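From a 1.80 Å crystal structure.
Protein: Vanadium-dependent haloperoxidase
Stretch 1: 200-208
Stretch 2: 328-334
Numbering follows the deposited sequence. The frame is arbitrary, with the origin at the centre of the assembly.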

ATOM      1  N   ASP A 200     -16.599   7.201  12.524  1.00 17.17           N
ATOM      2  CA  ASP A 200     -16.513   8.413  11.679  1.00 17.45           C
ATOM      3  C   ASP A 200     -15.567   8.048  10.486  1.00 13.27           C
ATOM      4  O   ASP A 200     -14.693   7.171  10.592  1.00 13.22           O
ATOM      5  CB  ASP A 200     -15.788   9.553  12.394  1.00 23.08           C
ATOM      6  CG  ASP A 200     -16.653  10.369  13.345  1.00 33.17           C
ATOM      7  OD1 ASP A 200     -17.880  10.236  13.363  1.00 33.56           O
ATOM      8  OD2 ASP A 200     -16.042  11.169  14.112  1.00 38.54           O
ATOM      9  N   GLY A 201     -15.772   8.732   9.386  1.00 13.03           N
ATOM     10  CA  GLY A 201     -15.007   8.428   8.190  1.00 12.15           C
ATOM     11  C   GLY A 201     -13.502   8.537   8.421  1.00 12.10           C
ATOM     12  O   GLY A 201     -12.994   9.538   8.967  1.00 11.90           O
ATOM     13  N   ILE A 202     -12.761   7.559   7.948  1.00 12.51           N
ATOM     14  CA  ILE A 202     -11.284   7.568   8.049  1.00 11.83           C
ATOM     15  C   ILE A 202     -10.662   8.558   7.130  1.00 10.97           C
ATOM     16  O   ILE A 202     -10.913   8.583   5.923  1.00  9.57           O
ATOM     17  CB  ILE A 202     -10.714   6.167   7.682  1.00 14.67           C
ATOM     18  CG1 ILE A 202     -11.328   5.149   8.641  1.00 18.80           C
ATOM     19  CG2 ILE A 202      -9.199   6.130   7.604  1.00 15.37           C
ATOM     20  CD1 ILE A 202     -11.009   5.252  10.110  1.00 23.06           C
ATOM     21  N   GLU A 203      -9.752   9.355   7.682  1.00 10.88           N
ATOM     22  CA  GLU A 203      -8.842  10.205   6.866  1.00 12.30           C
ATOM     23  C   GLU A 203      -9.497  11.128   5.777  1.00 12.10           C
ATOM     24  O   GLU A 203      -9.113  11.136   4.654  1.00 10.65           O
ATOM     25  CB  GLU A 203      -7.609   9.444   6.322  1.00 13.26           C
ATOM     26  CG  GLU A 203      -6.708   8.825   7.371  1.00 13.41           C
ATOM     27  CD  GLU A 203      -5.983   9.843   8.278  1.00 15.19           C
ATOM     28  OE1 GLU A 203      -5.824  11.072   7.950  1.00 14.42           O
ATOM     29  OE2 GLU A 203      -5.490   9.417   9.338  1.00 16.81           O
ATOM     30  N   PRO A 204     -10.427  11.954   6.192  1.00 10.64           N
ATOM     31  CA  PRO A 204     -11.156  12.828   5.280  1.00 10.57           C
ATOM     32  C   PRO A 204     -10.247  13.739   4.500  1.00 10.63           C
ATOM     33  O   PRO A 204     -10.569  14.199   3.395  1.00 10.23           O
ATOM     34  CB  PRO A 204     -12.158  13.518   6.215  1.00 12.52           C
ATOM     35  CG  PRO A 204     -11.488  13.427   7.623  1.00 13.56           C
ATOM     36  CD  PRO A 204     -10.855  12.084   7.612  1.00 12.97           C
ATOM     37  N   HIS A 205      -9.129  14.106   5.136  1.00 10.69           N
ATOM     38  CA  HIS A 205      -8.131  14.971   4.528  1.00 11.85           C
ATOM     39  C   HIS A 205      -6.916  14.302   4.002  1.00 10.10           C
ATOM     40  O   HIS A 205      -5.893  14.965   3.834  1.00  9.74           O
ATOM     41  CB  HIS A 205      -7.705  16.101   5.565  1.00 15.23           C
ATOM     42  CG  HIS A 205      -8.896  16.866   6.070  1.00 19.50           C
ATOM     43  ND1 HIS A 205      -9.665  17.639   5.229  1.00 24.12           N
ATOM     44  CD2 HIS A 205      -9.501  16.898   7.283  1.00 20.62           C
ATOM     45  CE1 HIS A 205     -10.658  18.184   5.927  1.00 25.30           C
ATOM     46  NE2 HIS A 205     -10.560  17.778   7.176  1.00 23.24           N
ATOM     47  N   TRP A 206      -6.974  13.032   3.644  1.00  9.65           N
ATOM     48  CA  TRP A 206      -5.791  12.383   3.050  1.00  9.19           C
ATOM     49  C   TRP A 206      -5.427  13.043   1.745  1.00  9.39           C
ATOM     50  O   TRP A 206      -4.233  13.069   1.410  1.00  9.66           O
ATOM     51  CB  TRP A 206      -6.006  10.895   2.869  1.00  9.34           C
ATOM     52  CG  TRP A 206      -4.772  10.114   2.810  1.00  8.38           C
ATOM     53  CD1 TRP A 206      -4.229   9.493   1.723  1.00  9.24           C
ATOM     54  CD2 TRP A 206      -3.825   9.999   3.867  1.00  8.41           C
ATOM     55  NE1 TRP A 206      -2.994   8.931   2.054  1.00  9.49           N
ATOM     56  CE2 TRP A 206      -2.714   9.283   3.364  1.00  9.11           C
ATOM     57  CE3 TRP A 206      -3.782  10.492   5.213  1.00  9.00           C
ATOM     58  CZ2 TRP A 206      -1.625   8.977   4.170  1.00  9.01           C
ATOM     59  CZ3 TRP A 206      -2.682  10.202   5.995  1.00  9.44           C
ATOM     60  CH2 TRP A 206      -1.599   9.503   5.460  1.00  9.76           C
ATOM     61  N   ASN A 207      -6.391  13.703   1.040  1.00  9.28           N
ATOM     62  CA  ASN A 207      -6.067  14.462  -0.130  1.00 10.53           C
ATOM     63  C   ASN A 207      -5.215  15.690   0.075  1.00 10.40           C
ATOM     64  O   ASN A 207      -4.841  16.338  -0.909  1.00 11.96           O
ATOM     65  CB  ASN A 207      -7.302  14.713  -0.982  1.00 11.71           C
ATOM     66  CG  ASN A 207      -8.232  15.660  -0.386  1.00 12.76           C
ATOM     67  OD1 ASN A 207      -8.102  16.024   0.810  1.00 11.33           O
ATOM     68  ND2 ASN A 207      -9.250  16.084  -1.190  1.00 14.53           N
ATOM     69  N   LYS A 208      -4.929  16.013   1.332  1.00 10.21           N
ATOM     70  CA  LYS A 208      -4.057  17.161   1.641  1.00 12.15           C
ATOM     71  C   LYS A 208      -2.621  16.760   1.948  1.00 11.18           C
ATOM     72  O   LYS A 208      -1.804  17.638   2.236  1.00 12.54           O
ATOM     73  CB  LYS A 208      -4.621  17.930   2.813  1.00 13.70           C
ATOM     74  CG  LYS A 208      -5.998  18.440   2.575  1.00 16.01           C
ATOM     75  CD  LYS A 208      -6.094  19.461   1.521  1.00 23.45           C
ATOM     76  CE  LYS A 208      -7.551  19.983   1.400  1.00 29.84           C
ATOM     77  NZ  LYS A 208      -8.006  19.896  -0.036  1.00 31.68           N
ATOM     78  N   CYS A 328      -7.404   7.989  -4.483  1.00  7.91           N
ATOM     79  CA  CYS A 328      -8.648   7.333  -4.157  1.00  7.79           C
ATOM     80  C   CYS A 328      -9.390   8.055  -3.040  1.00  8.55           C
ATOM     81  O   CYS A 328     -10.598   8.366  -3.186  1.00  8.98           O
ATOM     82  CB  CYS A 328      -8.365   5.918  -3.773  1.00  8.42           C
ATOM     83  SG  CYS A 328      -9.885   5.033  -3.278  1.00 10.18           S
ATOM     84  N   TRP A 329      -8.696   8.422  -1.964  1.00  8.93           N
ATOM     85  CA  TRP A 329      -9.291   9.195  -0.869  1.00  8.64           C
ATOM     86  C   TRP A 329      -9.787  10.605  -1.298  1.00  8.65           C
ATOM     87  O   TRP A 329     -10.798  11.100  -0.809  1.00  9.81           O
ATOM     88  CB  TRP A 329      -8.389   9.275   0.348  1.00  9.42           C
ATOM     89  CG  TRP A 329      -8.811   8.343   1.426  1.00 10.06           C
ATOM     90  CD1 TRP A 329      -9.299   8.691   2.678  1.00 10.52           C
ATOM     91  CD2 TRP A 329      -8.909   6.894   1.360  1.00 10.71           C
ATOM     92  NE1 TRP A 329      -9.690   7.585   3.354  1.00 12.36           N
ATOM     93  CE2 TRP A 329      -9.433   6.459   2.597  1.00 11.70           C
ATOM     94  CE3 TRP A 329      -8.587   5.954   0.399  1.00 11.26           C
ATOM     95  CZ2 TRP A 329      -9.628   5.124   2.881  1.00 12.34           C
ATOM     96  CZ3 TRP A 329      -8.788   4.634   0.677  1.00 13.22           C
ATOM     97  CH2 TRP A 329      -9.342   4.223   1.881  1.00 12.04           C
ATOM     98  N   ASP A 330      -9.096  11.225  -2.234  1.00  7.79           N
ATOM     99  CA  ASP A 330      -9.534  12.454  -2.910  1.00  8.96           C
ATOM    100  C   ASP A 330     -10.942  12.271  -3.488  1.00  9.91           C
ATOM    101  O   ASP A 330     -11.862  13.107  -3.287  1.00 10.52           O
ATOM    102  CB  ASP A 330      -8.522  12.910  -4.038  1.00  9.74           C
ATOM    103  CG  ASP A 330      -8.919  14.171  -4.705  1.00 11.27           C
ATOM    104  OD1 ASP A 330      -8.963  15.208  -3.953  1.00 14.44           O
ATOM    105  OD2 ASP A 330      -9.335  14.145  -5.892  1.00 12.64           O
ATOM    106  N   GLU A 331     -11.126  11.177  -4.226  1.00  9.28           N
ATOM    107  CA  GLU A 331     -12.425  10.950  -4.798  1.00  8.80           C
ATOM    108  C   GLU A 331     -13.452  10.544  -3.740  1.00  9.46           C
ATOM    109  O   GLU A 331     -14.666  10.965  -3.792  1.00  8.81           O
ATOM    110  CB  GLU A 331     -12.371   9.848  -5.848  1.00 10.48           C
ATOM    111  CG  GLU A 331     -13.709   9.555  -6.544  1.00 10.81           C
ATOM    112  CD  GLU A 331     -14.378  10.779  -7.090  1.00 12.17           C
ATOM    113  OE1 GLU A 331     -13.719  11.752  -7.504  1.00 13.86           O
ATOM    114  OE2 GLU A 331     -15.645  10.841  -7.053  1.00 13.06           O
ATOM    115  N   LYS A 332     -13.026   9.729  -2.791  1.00  7.98           N
ATOM    116  CA  LYS A 332     -14.028   9.271  -1.796  1.00  7.99           C
ATOM    117  C   LYS A 332     -14.768  10.440  -1.138  1.00  7.81           C
ATOM    118  O   LYS A 332     -15.981  10.353  -0.875  1.00  7.84           O
ATOM    119  CB  LYS A 332     -13.405   8.378  -0.686  1.00  8.78           C
ATOM    120  CG  LYS A 332     -13.059   6.989  -1.117  1.00  8.84           C
ATOM    121  CD  LYS A 332     -12.407   6.097  -0.035  1.00  8.74           C
ATOM    122  CE  LYS A 332     -12.274   4.651  -0.417  1.00  8.99           C
ATOM    123  NZ  LYS A 332     -13.559   4.007  -0.826  1.00  8.90           N
ATOM    124  N   TYR A 333     -13.992  11.439  -0.725  1.00  8.74           N
ATOM    125  CA  TYR A 333     -14.496  12.573   0.013  1.00 10.12           C
ATOM    126  C   TYR A 333     -15.014  13.691  -0.904  1.00 11.88           C
ATOM    127  O   TYR A 333     -15.713  14.549  -0.450  1.00 15.46           O
ATOM    128  CB  TYR A 333     -13.540  13.003   1.169  1.00  9.79           C
ATOM    129  CG  TYR A 333     -13.524  12.030   2.251  1.00  8.72           C
ATOM    130  CD1 TYR A 333     -14.457  12.039   3.275  1.00  9.11           C
ATOM    131  CD2 TYR A 333     -12.562  11.029   2.290  1.00  8.35           C
ATOM    132  CE1 TYR A 333     -14.466  11.101   4.255  1.00  9.99           C
ATOM    133  CE2 TYR A 333     -12.574  10.076   3.261  1.00  8.37           C
ATOM    134  CZ  TYR A 333     -13.526  10.088   4.292  1.00  9.26           C
ATOM    135  OH  TYR A 333     -13.466   9.181   5.315  1.00  9.91           O
ATOM    136  N   ARG A 334     -14.799  13.596  -2.206  1.00 10.85           N
ATOM    137  CA  ARG A 334     -15.479  14.447  -3.189  1.00 11.35           C
ATOM    138  C   ARG A 334     -16.888  13.945  -3.392  1.00 11.03           C
ATOM    139  O   ARG A 334     -17.847  14.720  -3.283  1.00 11.92           O
ATOM    140  CB  ARG A 334     -14.700  14.513  -4.499  1.00 13.26           C
ATOM    141  CG  ARG A 334     -15.439  15.139  -5.700  1.00 15.25           C
ATOM    142  CD  ARG A 334     -14.703  15.166  -7.035  1.00 16.82           C
ATOM    143  NE  ARG A 334     -13.459  15.863  -6.852  1.00 16.54           N
ATOM    144  CZ  ARG A 334     -12.280  15.277  -6.685  1.00 15.89           C
ATOM    145  NH1 ARG A 334     -12.085  13.954  -6.808  1.00 15.57           N
ATOM    146  NH2 ARG A 334     -11.253  16.060  -6.446  1.00 14.65           N
TER
HETATM  147  O   HOH W   1      -9.440  13.001   1.181  1.00 14.22           O

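Residues 200–208, a loop and turn running into a short 3-10 segment, pack against one side of the helix that runs through 328–334, burying 400 Å² in total. Asp200 makes no contact, and the interface begins at Gly201, whose carbonyl carbon C lies 3.2 Å from Tyr333 OH. A side chain would not fit here: an ideally placed CB on Gly201 would sit 2.6 Å from Tyr333 OH, a clash.

Ile202 contributes through its backbone. Its carbonyl oxygen O accepts two hydrogen bonds from residues one helical turn apart, from Tyr333 OH at 2.7 Å and from Trp329 NE1 at 3.0 Å. The loop carbonyl thus satisfies both polar groups of these aromatic side chains, while the Ile202 CA-to-CB bond points sideways to the helix.

Glu203 opens a type I turn that closes at Trp206, with Trp206 N donating to Glu203 O at 3.0 Å. The same oxygen, Glu203 O, approaches the edge of the Trp329 ring, 3.1 Å from CD1 and near the ring plane. Within the turn, Pro204 lies over the face of Tyr333: its CA is 3.6 Å from the ring centroid and only 6° off the normal, a well-centred CH-pi contact.

His205 points away, but Trp206 returns to the helix. Its CB meets Trp329 CB at 3.8 Å, and the two indoles form an offset edge-to-face pair, the edge of Trp206 toward the face of Trp329, with planes at 77°.

Asn207 ends the contact with a nearly straight hydrogen bond, ND2 to Asp330 OD1 at 2.9 Å. The other carboxylate oxygen, Asp330 OD2, is held in a salt bridge by Arg334 NH2 at 2.8 Å, so the carboxylate joins Asn207 to Arg334, one turn further along the helix. Nearby, a water bridges the backbones, donating to Pro204 O and, weakly, to Trp329 O while accepting from Asn207 N.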